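Local structure of putative acetamidase/formamidase (Yersinia enterocolitica subsp. palearctica serotype O:3, 5UBU) at residues B[106-112]-B[237-243]; B[164-169]-B[222-226]; B[259-265]-B[322-327]; B[281-285]-B[299-303]. The protein probably hydrolyses the carbon-nitrogen bonds of linear amides such as acetamide or formamide. The contacts are given in a common frame with arbitrary orientation. Numbering follows the deposited sequence.

Contact 1 of 4, residues B[106-112]-B[237-243]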
loop_
_atom_site.group_PDB
_atom_site.type_symbol
_atom_site.label_atom_id
_atom_site.label_comp_id
_atom_site.label_asym_id
_atom_site.label_seq_id
_atom_site.Cartn_x
_atom_site.Cartn_y
_atom_site.Cartn_z
ATOM N N ILE B 106 -14.252 -17.067 -25.068
ATOM C CA ILE B 106 -14.314 -18.405 -24.488
ATOM C C ILE B 106 -15.719 -18.959 -24.744
ATOM O O ILE B 106 -16.709 -18.373 -24.305
ATOM C CB ILE B 106 -13.995 -18.382 -22.982
ATOM C CG1 ILE B 106 -12.616 -17.737 -22.743
ATOM C CG2 ILE B 106 -14.036 -19.798 -22.418
ATOM C CD1 ILE B 106 -12.265 -17.531 -21.281
ATOM N N GLU B 107 -15.805 -20.070 -25.471
ATOM C CA GLU B 107 -17.100 -20.665 -25.782
ATOM C C GLU B 107 -17.582 -21.577 -24.683
ATOM O O GLU B 107 -18.745 -21.506 -24.274
ATOM C CB GLU B 107 -17.043 -21.505 -27.060
ATOM C CG GLU B 107 -16.734 -20.755 -28.341
ATOM C CD GLU B 107 -16.808 -21.651 -29.555
ATOM O OE1 GLU B 107 -16.440 -21.198 -30.665
ATOM O OE2 GLU B 107 -17.218 -22.823 -29.401
ATOM N N SER B 108 -16.680 -22.449 -24.235
ATOM C CA SER B 108 -16.996 -23.439 -23.226
ATOM C C SER B 108 -15.771 -23.961 -22.486
ATOM O O SER B 108 -14.638 -23.858 -22.968
ATOM C CB SER B 108 -17.699 -24.614 -23.901
ATOM O OG SER B 108 -16.887 -25.158 -24.925
HETATM N N MSE B 109 -16.029 -24.532 -21.310
HETATM C CA MSE B 109 -14.992 -25.092 -20.450
HETATM C C MSE B 109 -15.576 -26.293 -19.759
HETATM O O MSE B 109 -16.555 -26.174 -19.019
HETATM C CB MSE B 109 -14.554 -24.054 -19.423
HETATM C CG MSE B 109 -13.764 -22.919 -20.056
HETATM SE SE MSE B 109 -13.148 -21.685 -18.655
HETATM C CE MSE B 109 -11.843 -22.860 -17.772
ATOM N N LEU B 110 -15.000 -27.463 -20.012
ATOM C CA LEU B 110 -15.473 -28.708 -19.402
ATOM C C LEU B 110 -14.319 -29.368 -18.656
ATOM O O LEU B 110 -13.158 -29.144 -19.001
ATOM C CB LEU B 110 -15.991 -29.667 -20.478
ATOM C CG LEU B 110 -17.118 -29.156 -21.385
ATOM C CD1 LEU B 110 -17.416 -30.154 -22.487
ATOM C CD2 LEU B 110 -18.361 -28.821 -20.565
ATOM N N PRO B 111 -14.623 -30.161 -17.613
ATOM C CA PRO B 111 -13.539 -30.844 -16.902
ATOM C C PRO B 111 -12.980 -31.953 -17.778
ATOM O O PRO B 111 -13.734 -32.605 -18.499
ATOM C CB PRO B 111 -14.211 -31.392 -15.637
ATOM C CG PRO B 111 -15.670 -31.399 -15.927
ATOM C CD PRO B 111 -15.933 -30.345 -16.958
ATOM N N ARG B 112 -11.667 -32.144 -17.719
ATOM C CA ARG B 112 -10.978 -33.134 -18.535
ATOM C C ARG B 112 -10.551 -34.334 -17.702
ATOM O O ARG B 112 -10.147 -34.182 -16.552
ATOM C CB ARG B 112 -9.770 -32.459 -19.194
ATOM C CG ARG B 112 -9.099 -33.262 -20.299
ATOM C CD ARG B 112 -8.136 -32.390 -21.085
ATOM N NE ARG B 112 -7.038 -31.883 -20.267
ATOM C CZ ARG B 112 -5.867 -32.500 -20.070
ATOM N NH1 ARG B 112 -5.588 -33.665 -20.649
ATOM N NH2 ARG B 112 -4.944 -31.925 -19.298
ATOM N N PHE B 237 -8.288 -27.086 -11.813
ATOM C CA PHE B 237 -8.581 -28.329 -12.542
ATOM C C PHE B 237 -8.076 -28.315 -13.990
ATOM O O PHE B 237 -7.771 -27.267 -14.552
ATOM C CB PHE B 237 -10.093 -28.665 -12.482
ATOM C CG PHE B 237 -10.958 -27.880 -13.444
ATOM C CD1 PHE B 237 -11.053 -26.507 -13.373
ATOM C CD2 PHE B 237 -11.746 -28.539 -14.379
ATOM C CE1 PHE B 237 -11.867 -25.800 -14.256
ATOM C CE2 PHE B 237 -12.572 -27.827 -15.251
ATOM C CZ PHE B 237 -12.632 -26.458 -15.179
ATOM N N ALA B 238 -7.960 -29.518 -14.551
ATOM C CA ALA B 238 -7.546 -29.732 -15.919
ATOM C C ALA B 238 -8.833 -29.610 -16.737
ATOM O O ALA B 238 -9.850 -30.202 -16.364
ATOM C CB ALA B 238 -6.923 -31.108 -16.072
ATOM N N SER B 239 -8.790 -28.856 -17.840
ATOM C CA SER B 239 -9.994 -28.624 -18.650
ATOM C C SER B 239 -9.836 -28.732 -20.148
ATOM O O SER B 239 -8.726 -28.778 -20.673
ATOM C CB SER B 239 -10.501 -27.199 -18.407
ATOM O OG SER B 239 -9.646 -26.244 -19.031
ATOM N N ILE B 240 -10.992 -28.751 -20.810
ATOM C CA ILE B 240 -11.103 -28.747 -22.254
ATOM C C ILE B 240 -11.728 -27.382 -22.497
ATOM O O ILE B 240 -12.949 -27.226 -22.416
ATOM C CB ILE B 240 -12.008 -29.869 -22.806
ATOM C CG1 ILE B 240 -11.469 -31.246 -22.393
ATOM C CG2 ILE B 240 -12.094 -29.768 -24.327
ATOM C CD1 ILE B 240 -12.309 -32.419 -22.847
ATOM N N THR B 241 -10.880 -26.387 -22.734
ATOM C CA THR B 241 -11.316 -25.010 -22.964
ATOM C C THR B 241 -11.333 -24.729 -24.449
ATOM O O THR B 241 -10.306 -24.859 -25.112
ATOM C CB THR B 241 -10.375 -24.008 -22.267
ATOM O OG1 THR B 241 -10.401 -24.239 -20.852
ATOM C CG2 THR B 241 -10.787 -22.580 -22.553
ATOM N N THR B 242 -12.502 -24.350 -24.962
ATOM C CA THR B 242 -12.667 -24.022 -26.370
ATOM C C THR B 242 -12.778 -22.513 -26.512
ATOM O O THR B 242 -13.641 -21.891 -25.895
ATOM C CB THR B 242 -13.905 -24.711 -26.977
ATOM O OG1 THR B 242 -13.750 -26.128 -26.888
ATOM C CG2 THR B 242 -14.071 -24.346 -28.454
ATOM N N ILE B 243 -11.903 -21.935 -27.332
ATOM C CA ILE B 243 -11.874 -20.491 -27.563
ATOM C C ILE B 243 -11.934 -20.133 -29.043
ATOM O O ILE B 243 -11.636 -20.967 -29.907
ATOM C CB ILE B 243 -10.588 -19.857 -26.975
ATOM C CG1 ILE B 243 -9.326 -20.443 -27.627
ATOM C CG2 ILE B 243 -10.533 -20.070 -25.472
ATOM C CD1 ILE B 243 -8.033 -19.851 -27.116
#
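Antiparallel strands 101-111 and 239-248 pair inside a large mixed sheet, interrupted here by a classic beta bulge. Midway along strand 101-111, Ile106 lies opposite Ile243 in a non-hydrogen-bonded pair, CG1 to CG2 4.2 Å, two branched apolar side chains. Glu107 and Ser108 then both face Thr242: Glu107 N donates to Thr242 O (2.9 Å), while Thr242 N donates to Ser108 O (3.0 Å). Glu107, helix-like in backbone, also forms a salt bridge with Arg55. Selenomethionine Met109 turns to the same face as Ile106, its CE 3.7 Å from Thr241 OG1. Ile106, Met109 and Thr241 pack on Ile170 of strand 169-175, so this face joins the large sheet to the second one. Leu110 and Ile240 form a hydrogen-bonded pair, Leu110 N to Ile240 O 3.2 Å and Ile240 N to Leu110 O 2.8 Å. Pro111 lacks an amide hydrogen but makes a non-hydrogen-bonded pair with Ser239, so no bond to strand 239-248 is lost; its CB rests 3.9 Å from Phe237 CE2. The Arg112 guanidinium hydrogen-bonds Thr60 O, the aliphatic stem packs on Ile240, Arg112 CG to Ile240 CG1 3.8 Å, and Arg112 N donates to Ala238 O at 3.0 Å.

Contact 2 of 4, residues B[164-169]-B[222-226]. With NA (sodium ion), chain G.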
loop_
_atom_site.group_PDB
_atom_site.type_symbol
_atom_site.label_atom_id
_atom_site.label_comp_id
_atom_site.label_asym_id
_atom_site.label_seq_id
_atom_site.Cartn_x
_atom_site.Cartn_y
_atom_site.Cartn_z
ATOM N N LEU B 164 -21.239 -26.323 -4.584
ATOM C CA LEU B 164 -21.146 -25.050 -5.299
ATOM C C LEU B 164 -21.466 -25.194 -6.783
ATOM O O LEU B 164 -21.206 -26.254 -7.373
ATOM C CB LEU B 164 -19.736 -24.491 -5.164
ATOM C CG LEU B 164 -19.172 -24.425 -3.753
ATOM C CD1 LEU B 164 -17.746 -23.892 -3.809
ATOM C CD2 LEU B 164 -20.086 -23.583 -2.861
ATOM N N PRO B 165 -22.041 -24.139 -7.397
ATOM C CA PRO B 165 -22.300 -24.236 -8.831
ATOM C C PRO B 165 -20.994 -24.210 -9.622
ATOM O O PRO B 165 -20.003 -23.629 -9.181
ATOM C CB PRO B 165 -23.125 -22.978 -9.139
ATOM C CG PRO B 165 -23.665 -22.528 -7.832
ATOM C CD PRO B 165 -22.643 -22.929 -6.812
ATOM N N TYR B 166 -21.009 -24.843 -10.783
ATOM C CA TYR B 166 -19.853 -24.889 -11.667
ATOM C C TYR B 166 -19.829 -23.611 -12.505
ATOM O O TYR B 166 -20.614 -23.453 -13.434
ATOM C CB TYR B 166 -19.930 -26.152 -12.544
ATOM C CG TYR B 166 -18.838 -26.298 -13.577
ATOM C CD1 TYR B 166 -17.538 -26.647 -13.204
ATOM C CD2 TYR B 166 -19.116 -26.149 -14.940
ATOM C CE1 TYR B 166 -16.534 -26.792 -14.158
ATOM C CE2 TYR B 166 -18.122 -26.296 -15.892
ATOM C CZ TYR B 166 -16.837 -26.614 -15.496
ATOM O OH TYR B 166 -15.851 -26.752 -16.438
ATOM N N LYS B 167 -18.955 -22.677 -12.119
ATOM C CA LYS B 167 -18.774 -21.401 -12.819
ATOM C C LYS B 167 -17.310 -21.337 -13.236
ATOM O O LYS B 167 -16.508 -20.659 -12.601
ATOM C CB LYS B 167 -19.109 -20.230 -11.894
ATOM C CG LYS B 167 -20.560 -20.164 -11.431
ATOM C CD LYS B 167 -21.536 -19.758 -12.536
ATOM C CE LYS B 167 -21.367 -18.289 -12.904
ATOM N NZ LYS B 167 -21.596 -17.391 -11.720
ATOM N N PRO B 168 -16.950 -22.049 -14.305
ATOM C CA PRO B 168 -15.557 -22.063 -14.709
ATOM C C PRO B 168 -15.066 -20.771 -15.361
ATOM O O PRO B 168 -15.864 -19.993 -15.891
ATOM C CB PRO B 168 -15.512 -23.203 -15.723
ATOM C CG PRO B 168 -16.849 -23.130 -16.374
ATOM C CD PRO B 168 -17.797 -22.781 -15.262
ATOM N N HIS B 169 -13.757 -20.553 -15.280
ATOM C CA HIS B 169 -13.110 -19.391 -15.886
ATOM C C HIS B 169 -11.616 -19.639 -15.951
ATOM O O HIS B 169 -11.079 -20.484 -15.231
ATOM C CB HIS B 169 -13.379 -18.113 -15.101
ATOM C CG HIS B 169 -12.832 -18.131 -13.712
ATOM N ND1 HIS B 169 -13.527 -18.676 -12.653
ATOM C CD2 HIS B 169 -11.667 -17.666 -13.200
ATOM C CE1 HIS B 169 -12.811 -18.560 -11.552
ATOM N NE2 HIS B 169 -11.678 -17.947 -11.852
ATOM N N HIS B 222 -10.226 -22.646 -13.580
ATOM C CA HIS B 222 -10.839 -22.723 -12.250
ATOM C C HIS B 222 -12.283 -23.163 -12.384
ATOM O O HIS B 222 -12.993 -22.666 -13.243
ATOM C CB HIS B 222 -10.859 -21.382 -11.511
ATOM C CG HIS B 222 -9.516 -20.827 -11.190
ATOM N ND1 HIS B 222 -9.268 -19.477 -11.165
ATOM C CD2 HIS B 222 -8.337 -21.434 -10.926
ATOM C CE1 HIS B 222 -8.002 -19.273 -10.845
ATOM N NE2 HIS B 222 -7.412 -20.445 -10.705
ATOM N N ALA B 223 -12.716 -24.087 -11.532
ATOM C CA ALA B 223 -14.107 -24.561 -11.552
ATOM C C ALA B 223 -15.021 -23.528 -10.900
ATOM O O ALA B 223 -16.223 -23.526 -11.129
ATOM C CB ALA B 223 -14.227 -25.899 -10.839
ATOM N N CYS B 224 -14.424 -22.673 -10.075
ATOM C CA CYS B 224 -15.123 -21.599 -9.370
ATOM C C CYS B 224 -14.066 -20.763 -8.671
ATOM O O CYS B 224 -12.930 -21.209 -8.558
ATOM C CB CYS B 224 -16.104 -22.179 -8.344
ATOM S SG CYS B 224 -15.357 -23.392 -7.223
ATOM N N GLN B 225 -14.420 -19.558 -8.223
ATOM C CA GLN B 225 -13.479 -18.695 -7.494
ATOM C C GLN B 225 -14.168 -17.526 -6.816
ATOM O O GLN B 225 -15.045 -16.885 -7.399
ATOM C CB GLN B 225 -12.385 -18.124 -8.408
ATOM C CG GLN B 225 -11.360 -17.238 -7.692
ATOM C CD GLN B 225 -10.447 -16.501 -8.632
ATOM O OE1 GLN B 225 -9.833 -17.089 -9.517
ATOM N NE2 GLN B 225 -10.333 -15.204 -8.426
ATOM N N GLY B 226 -13.717 -17.229 -5.596
ATOM C CA GLY B 226 -14.239 -16.106 -4.845
ATOM C C GLY B 226 -13.477 -14.833 -5.207
ATOM O O GLY B 226 -12.388 -14.882 -5.802
HETATM NA NA NA G . -5.292 -21.127 -10.010
#
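A short antiparallel bridge carries a sodium ligand here, where strand 214-222 ends beside the start of strand 169-175. His222 forms a hydrogen-bonded pair with His169: His222 N donates to His169 O (2.9 Å) and His169 N to His222 O (3.0 Å). The same His222 O receives a CA-H...O contact from Pro168, CA to O 3.0 Å. In the His222 imidazole, NE2 binds the sodium ion at 2.3 Å, and ND1, on the other side of the ring, is 2.9 Å from His169 NE2. Asp220 and Glu236 also bind this ion. The CB of His222 sits over the face of the His169 ring, 3.7 Å from its centroid, in a CH-pi contact. Ala223 is small enough to fit beside Tyr166, with Ala223 CB 4.1 Å from Tyr166 CD1. Ala223 O accepts a weak hydrogen bond from Lys167 N at 3.0 Å; the tyrosine hydroxyl itself bonds Met109 O. Cys224 offers a compact, only weakly polar thiol to Leu164, SG to CD1 4.2 Å. Cys224 packs on Gln305 and Leu164 on Cys306 of a second subunit, so the contact borders a subunit interface. Gln225 suits a polar site because its amide both donates and accepts: NE2 bonds the backbone O of Asp195, a ligand of the neighbouring second sodium ion, while OE1 accepts from His169 NE2 at 3.1 Å.

Contact 3 of 4, residues B[259-265]-B[322-327]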
loop_
_atom_site.group_PDB
_atom_site.type_symbol
_atom_site.label_atom_id
_atom_site.label_comp_id
_atom_site.label_asym_id
_atom_site.label_seq_id
_atom_site.Cartn_x
_atom_site.Cartn_y
_atom_site.Cartn_z
ATOM N N GLU B 259 -15.339 -8.037 -22.185
ATOM C CA GLU B 259 -16.697 -7.703 -22.514
ATOM C C GLU B 259 -17.547 -8.952 -22.413
ATOM O O GLU B 259 -17.079 -10.043 -22.713
ATOM C CB GLU B 259 -16.688 -7.203 -23.957
ATOM C CG GLU B 259 -18.027 -6.827 -24.555
ATOM C CD GLU B 259 -17.942 -6.403 -26.022
ATOM O OE1 GLU B 259 -16.901 -6.612 -26.683
ATOM O OE2 GLU B 259 -18.946 -5.863 -26.521
ATOM N N ASN B 260 -18.783 -8.797 -21.959
ATOM C CA ASN B 260 -19.729 -9.916 -21.893
ATOM C C ASN B 260 -21.130 -9.385 -22.198
ATOM O O ASN B 260 -21.290 -8.219 -22.544
ATOM C CB ASN B 260 -19.643 -10.703 -20.569
ATOM C CG ASN B 260 -19.930 -9.868 -19.355
ATOM O OD1 ASN B 260 -20.555 -8.813 -19.437
ATOM N ND2 ASN B 260 -19.480 -10.353 -18.197
ATOM N N ALA B 261 -22.140 -10.233 -22.073
ATOM C CA ALA B 261 -23.501 -9.820 -22.389
ATOM C C ALA B 261 -23.952 -8.528 -21.726
ATOM O O ALA B 261 -24.588 -7.700 -22.381
ATOM C CB ALA B 261 -24.490 -10.945 -22.074
ATOM N N GLU B 262 -23.579 -8.327 -20.461
ATOM C CA GLU B 262 -24.044 -7.149 -19.726
ATOM C C GLU B 262 -23.061 -6.000 -19.474
ATOM O O GLU B 262 -23.513 -4.880 -19.257
ATOM C CB GLU B 262 -24.685 -7.590 -18.398
ATOM C CG GLU B 262 -25.898 -8.512 -18.600
ATOM C CD GLU B 262 -26.784 -8.694 -17.372
ATOM O OE1 GLU B 262 -26.500 -8.178 -16.255
ATOM O OE2 GLU B 262 -27.818 -9.373 -17.544
ATOM N N THR B 263 -21.753 -6.239 -19.518
ATOM C CA THR B 263 -20.787 -5.157 -19.224
ATOM C C THR B 263 -19.505 -5.134 -20.049
ATOM O O THR B 263 -19.217 -6.044 -20.819
ATOM C CB THR B 263 -20.270 -5.280 -17.755
ATOM O OG1 THR B 263 -19.401 -6.415 -17.637
ATOM C CG2 THR B 263 -21.412 -5.413 -16.761
ATOM N N ILE B 264 -18.758 -4.049 -19.856
ATOM C CA ILE B 264 -17.427 -3.873 -20.421
ATOM C C ILE B 264 -16.580 -3.687 -19.152
ATOM O O ILE B 264 -17.095 -3.220 -18.132
ATOM C CB ILE B 264 -17.289 -2.674 -21.394
ATOM C CG1 ILE B 264 -17.446 -1.331 -20.681
ATOM C CG2 ILE B 264 -18.278 -2.811 -22.538
ATOM C CD1 ILE B 264 -17.176 -0.150 -21.575
HETATM N N MSE B 265 -15.298 -4.049 -19.208
HETATM C CA MSE B 265 -14.436 -3.941 -18.043
HETATM C C MSE B 265 -13.001 -3.708 -18.384
HETATM O O MSE B 265 -12.499 -4.263 -19.348
HETATM C CB MSE B 265 -14.568 -5.279 -17.297
HETATM C CG MSE B 265 -13.694 -5.421 -16.036
HETATM SE SE MSE B 265 -13.463 -7.328 -15.520
HETATM C CE MSE B 265 -15.219 -7.525 -14.677
ATOM N N GLY B 322 -10.946 -5.382 -11.638
ATOM C CA GLY B 322 -11.689 -5.044 -12.848
ATOM C C GLY B 322 -12.683 -3.925 -12.567
ATOM O O GLY B 322 -13.453 -4.020 -11.619
ATOM N N ALA B 323 -12.653 -2.859 -13.366
ATOM C CA ALA B 323 -13.590 -1.738 -13.226
ATOM C C ALA B 323 -14.624 -1.884 -14.338
ATOM O O ALA B 323 -14.278 -1.862 -15.507
ATOM C CB ALA B 323 -12.863 -0.410 -13.340
HETATM N N MSE B 324 -15.892 -2.018 -13.967
HETATM C CA MSE B 324 -16.966 -2.229 -14.929
HETATM C C MSE B 324 -17.975 -1.147 -15.093
HETATM O O MSE B 324 -18.105 -0.271 -14.253
HETATM C CB MSE B 324 -17.836 -3.343 -14.364
HETATM C CG MSE B 324 -17.390 -4.735 -14.753
HETATM SE SE MSE B 324 -17.939 -5.920 -13.281
HETATM C CE MSE B 324 -19.846 -6.219 -13.693
ATOM N N LEU B 325 -18.713 -1.228 -16.197
ATOM C CA LEU B 325 -19.812 -0.324 -16.492
ATOM C C LEU B 325 -20.831 -1.147 -17.283
ATOM O O LEU B 325 -20.477 -1.855 -18.221
ATOM C CB LEU B 325 -19.369 0.895 -17.293
ATOM C CG LEU B 325 -20.499 1.906 -17.568
ATOM C CD1 LEU B 325 -21.026 2.489 -16.265
ATOM C CD2 LEU B 325 -20.032 3.012 -18.495
ATOM N N ASN B 326 -22.092 -1.060 -16.881
ATOM C CA ASN B 326 -23.166 -1.796 -17.530
ATOM C C ASN B 326 -23.399 -1.229 -18.932
ATOM O O ASN B 326 -23.475 -0.019 -19.107
ATOM C CB ASN B 326 -24.429 -1.731 -16.656
ATOM C CG ASN B 326 -25.559 -2.594 -17.179
ATOM O OD1 ASN B 326 -26.015 -2.453 -18.325
ATOM N ND2 ASN B 326 -26.053 -3.463 -16.322
ATOM N N LYS B 327 -23.499 -2.114 -19.919
ATOM C CA LYS B 327 -23.708 -1.709 -21.324
ATOM C C LYS B 327 -24.908 -0.802 -21.570
ATOM O O LYS B 327 -24.913 -0.059 -22.550
ATOM C CB LYS B 327 -23.763 -2.924 -22.257
ATOM C CG LYS B 327 -22.417 -3.598 -22.435
ATOM C CD LYS B 327 -22.512 -4.755 -23.396
ATOM C CE LYS B 327 -21.143 -5.306 -23.743
ATOM N NZ LYS B 327 -21.256 -6.458 -24.681
#
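This is an antiparallel strand pairing near one end of the large mixed sheet, joining the tight beta-hairpin turn between strands 257-260 and 263-270 to the end of strand 319-326. Ile264 and Leu325 make the hydrogen-bonded pair, with Ile264 N to Leu325 O and Leu325 N to Ile264 O both 3.2 Å. Their hydrophobic side chains share the face covered by helix 273-291, where Trp287 meets Ile264 and Leu288 meets Leu325. On the other face the selenomethionines Met265 and Met324 meet, CE of the first 3.5 Å from SE of the second, long pliable chains that fill space well. Gly322 leaves room for Met265, since a CB there would collide with its selenium; Met265 CG lies 3.8 Å from Gly322 CA. The turn is held by Asn260, whose OD1 accepts from Thr263 N (2.8 Å) in an Asx motif and from Thr263 OG1 (3.2 Å). Lys327 ties this turn to the strand end: its N donates to Glu262 O (2.8 Å), and its long extended side chain reaches back across the turn. Glu259, also bonded to Tyr206, supplies the counter-charge, with Lys327 NZ 3.0 Å from Glu259 OE2 in a salt bridge and 2.8 Å from Asn260 O.

Contact 4 of 4, residues B[281-285]-B[299-303]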
loop_
_atom_site.group_PDB
_atom_site.type_symbol
_atom_site.label_atom_id
_atom_site.label_comp_id
_atom_site.label_asym_id
_atom_site.label_seq_id
_atom_site.Cartn_x
_atom_site.Cartn_y
_atom_site.Cartn_z
ATOM N N TYR B 281 -10.004 1.815 -13.196
ATOM C CA TYR B 281 -10.933 2.919 -13.386
ATOM C C TYR B 281 -10.453 3.949 -14.392
ATOM O O TYR B 281 -11.242 4.397 -15.215
ATOM C CB TYR B 281 -11.341 3.607 -12.081
ATOM C CG TYR B 281 -12.614 3.070 -11.466
ATOM C CD1 TYR B 281 -13.820 3.163 -12.163
ATOM C CD2 TYR B 281 -12.644 2.568 -10.173
ATOM C CE1 TYR B 281 -15.009 2.710 -11.620
ATOM C CE2 TYR B 281 -13.835 2.139 -9.606
ATOM C CZ TYR B 281 -15.017 2.211 -10.344
ATOM O OH TYR B 281 -16.203 1.767 -9.805
ATOM N N ARG B 282 -9.173 4.306 -14.353
ATOM C CA ARG B 282 -8.670 5.314 -15.292
ATOM C C ARG B 282 -8.744 4.792 -16.733
ATOM O O ARG B 282 -9.089 5.536 -17.660
ATOM C CB ARG B 282 -7.252 5.743 -14.974
ATOM C CG ARG B 282 -6.913 7.031 -15.712
ATOM C CD ARG B 282 -5.530 7.547 -15.460
ATOM N NE ARG B 282 -4.504 6.746 -16.116
ATOM C CZ ARG B 282 -3.210 7.048 -16.135
ATOM N NH1 ARG B 282 -2.359 6.230 -16.743
ATOM N NH2 ARG B 282 -2.760 8.148 -15.538
ATOM N N ASP B 283 -8.418 3.515 -16.910
ATOM C CA ASP B 283 -8.457 2.909 -18.239
ATOM C C ASP B 283 -9.888 2.904 -18.755
ATOM O O ASP B 283 -10.115 3.155 -19.937
ATOM C CB ASP B 283 -7.947 1.476 -18.238
ATOM C CG ASP B 283 -7.865 0.899 -19.641
ATOM O OD1 ASP B 283 -7.020 1.382 -20.419
ATOM O OD2 ASP B 283 -8.622 -0.047 -19.962
ATOM N N LEU B 284 -10.838 2.601 -17.868
ATOM C CA LEU B 284 -12.248 2.582 -18.240
ATOM C C LEU B 284 -12.672 3.973 -18.716
ATOM O O LEU B 284 -13.314 4.109 -19.759
ATOM C CB LEU B 284 -13.118 2.115 -17.067
ATOM C CG LEU B 284 -14.623 1.996 -17.317
ATOM C CD1 LEU B 284 -14.904 1.090 -18.501
ATOM C CD2 LEU B 284 -15.307 1.466 -16.077
ATOM N N ILE B 285 -12.278 5.000 -17.962
ATOM C CA ILE B 285 -12.589 6.392 -18.312
ATOM C C ILE B 285 -12.013 6.742 -19.683
ATOM O O ILE B 285 -12.689 7.370 -20.491
ATOM C CB ILE B 285 -12.089 7.381 -17.234
ATOM C CG1 ILE B 285 -12.905 7.188 -15.952
ATOM C CG2 ILE B 285 -12.250 8.822 -17.700
ATOM C CD1 ILE B 285 -12.382 7.954 -14.759
ATOM N N ALA B 299 -17.558 11.371 -17.318
ATOM C CA ALA B 299 -17.345 9.925 -17.166
ATOM C C ALA B 299 -16.845 9.593 -15.769
ATOM O O ALA B 299 -17.309 8.636 -15.153
ATOM C CB ALA B 299 -16.351 9.418 -18.196
ATOM N N TYR B 300 -15.890 10.391 -15.291
ATOM C CA TYR B 300 -15.294 10.235 -13.962
ATOM C C TYR B 300 -16.348 10.370 -12.863
ATOM O O TYR B 300 -16.457 9.511 -11.983
ATOM C CB TYR B 300 -14.176 11.274 -13.812
ATOM C CG TYR B 300 -13.422 11.337 -12.498
ATOM C CD1 TYR B 300 -12.856 10.204 -11.933
ATOM C CD2 TYR B 300 -13.150 12.558 -11.906
ATOM C CE1 TYR B 300 -12.123 10.279 -10.755
ATOM C CE2 TYR B 300 -12.413 12.644 -10.740
ATOM C CZ TYR B 300 -11.890 11.503 -10.175
ATOM O OH TYR B 300 -11.158 11.607 -9.016
HETATM N N MSE B 301 -17.148 11.426 -12.942
HETATM C CA MSE B 301 -18.192 11.673 -11.950
HETATM C C MSE B 301 -19.322 10.695 -12.094
HETATM O O MSE B 301 -19.951 10.352 -11.104
HETATM C CB MSE B 301 -18.694 13.102 -12.058
HETATM C CG MSE B 301 -17.593 14.080 -11.669
HETATM SE SE MSE B 301 -18.220 15.939 -11.873
HETATM C CE MSE B 301 -19.492 16.137 -10.390
ATOM N N LEU B 302 -19.592 10.233 -13.315
ATOM C CA LEU B 302 -20.673 9.263 -13.532
ATOM C C LEU B 302 -20.299 7.906 -12.933
ATOM O O LEU B 302 -21.146 7.245 -12.327
ATOM C CB LEU B 302 -21.011 9.097 -15.026
ATOM C CG LEU B 302 -22.157 8.129 -15.337
ATOM C CD1 LEU B 302 -23.467 8.643 -14.769
ATOM C CD2 LEU B 302 -22.297 7.899 -16.827
ATOM N N LEU B 303 -19.044 7.486 -13.126
ATOM C CA LEU B 303 -18.560 6.212 -12.579
ATOM C C LEU B 303 -18.534 6.233 -11.066
ATOM O O LEU B 303 -18.495 5.185 -10.433
ATOM C CB LEU B 303 -17.176 5.851 -13.112
ATOM C CG LEU B 303 -17.144 5.391 -14.559
ATOM C CD1 LEU B 303 -15.709 5.198 -15.014
ATOM C CD2 LEU B 303 -17.941 4.107 -14.722
#
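The helical segments, 281-285 in helix 273-291 and 299-303 in helix 296-306, have axes 10.3 Å apart at closest approach, with 126° between their N-to-C directions. The backbones come nearest at Ile285 and Ala299, whose CA atoms are 6.0 Å apart. The pair lies over the large sheet on strand 319-326, Tyr281 and Leu284 touching Ala323 and Leu303 touching Leu325. Alanine suits its place because its methyl group is small: Ala299 CB lies 4.2 Å from Ile285 CG2. Ile285 also reaches Tyr300, CD1 to CD1 3.6 Å, and Leu303, its CG1 3.6 Å from Leu303 CD1. The first helix converges on Leu303. Its CD1 meets Leu284 CD2 at 3.9 Å and the edge of the Tyr281 ring at CD1, 4.0 Å away, so one branched side chain fills the space between three residues. The tyrosines contribute apolar ring carbon and send their hydroxyls to a second subunit, Tyr281 to Asp227 O and Tyr300 to Leu129 N. Arg282 points away and forms a salt bridge with Asp133 of a third subunit. The contact is thus wholly apolar and depends on shape fit and exclusion of water, while the Tyr281 and Tyr300 hydroxyls and Arg282 join the pair to neighbouring subunits.

How the contacts relate
Contacts 1 and 2 adjoin near the sodium site, their centres 12 Å apart. Tyr166 OH lies 2.7 Å from Met109 O, a probable hydrogen bond, and Phe237 CE1 packs 3.3 Å from His222 C; contact 2 is nested in the chain loop that contact 1 closes. Contacts 3 and 4 form a second pair, centres 13 Å apart, with the helices of contact 4 inserted between the strands of contact 3 in sequence and packed on them through Ala323 and Leu325. Contacts 1 and 3 share the large sheet, yet their centres are 22 Å apart. Contact 4, its centre about 29 Å from that of contact 2, is far from the sodium ion bound by His222, although both touch a second subunit.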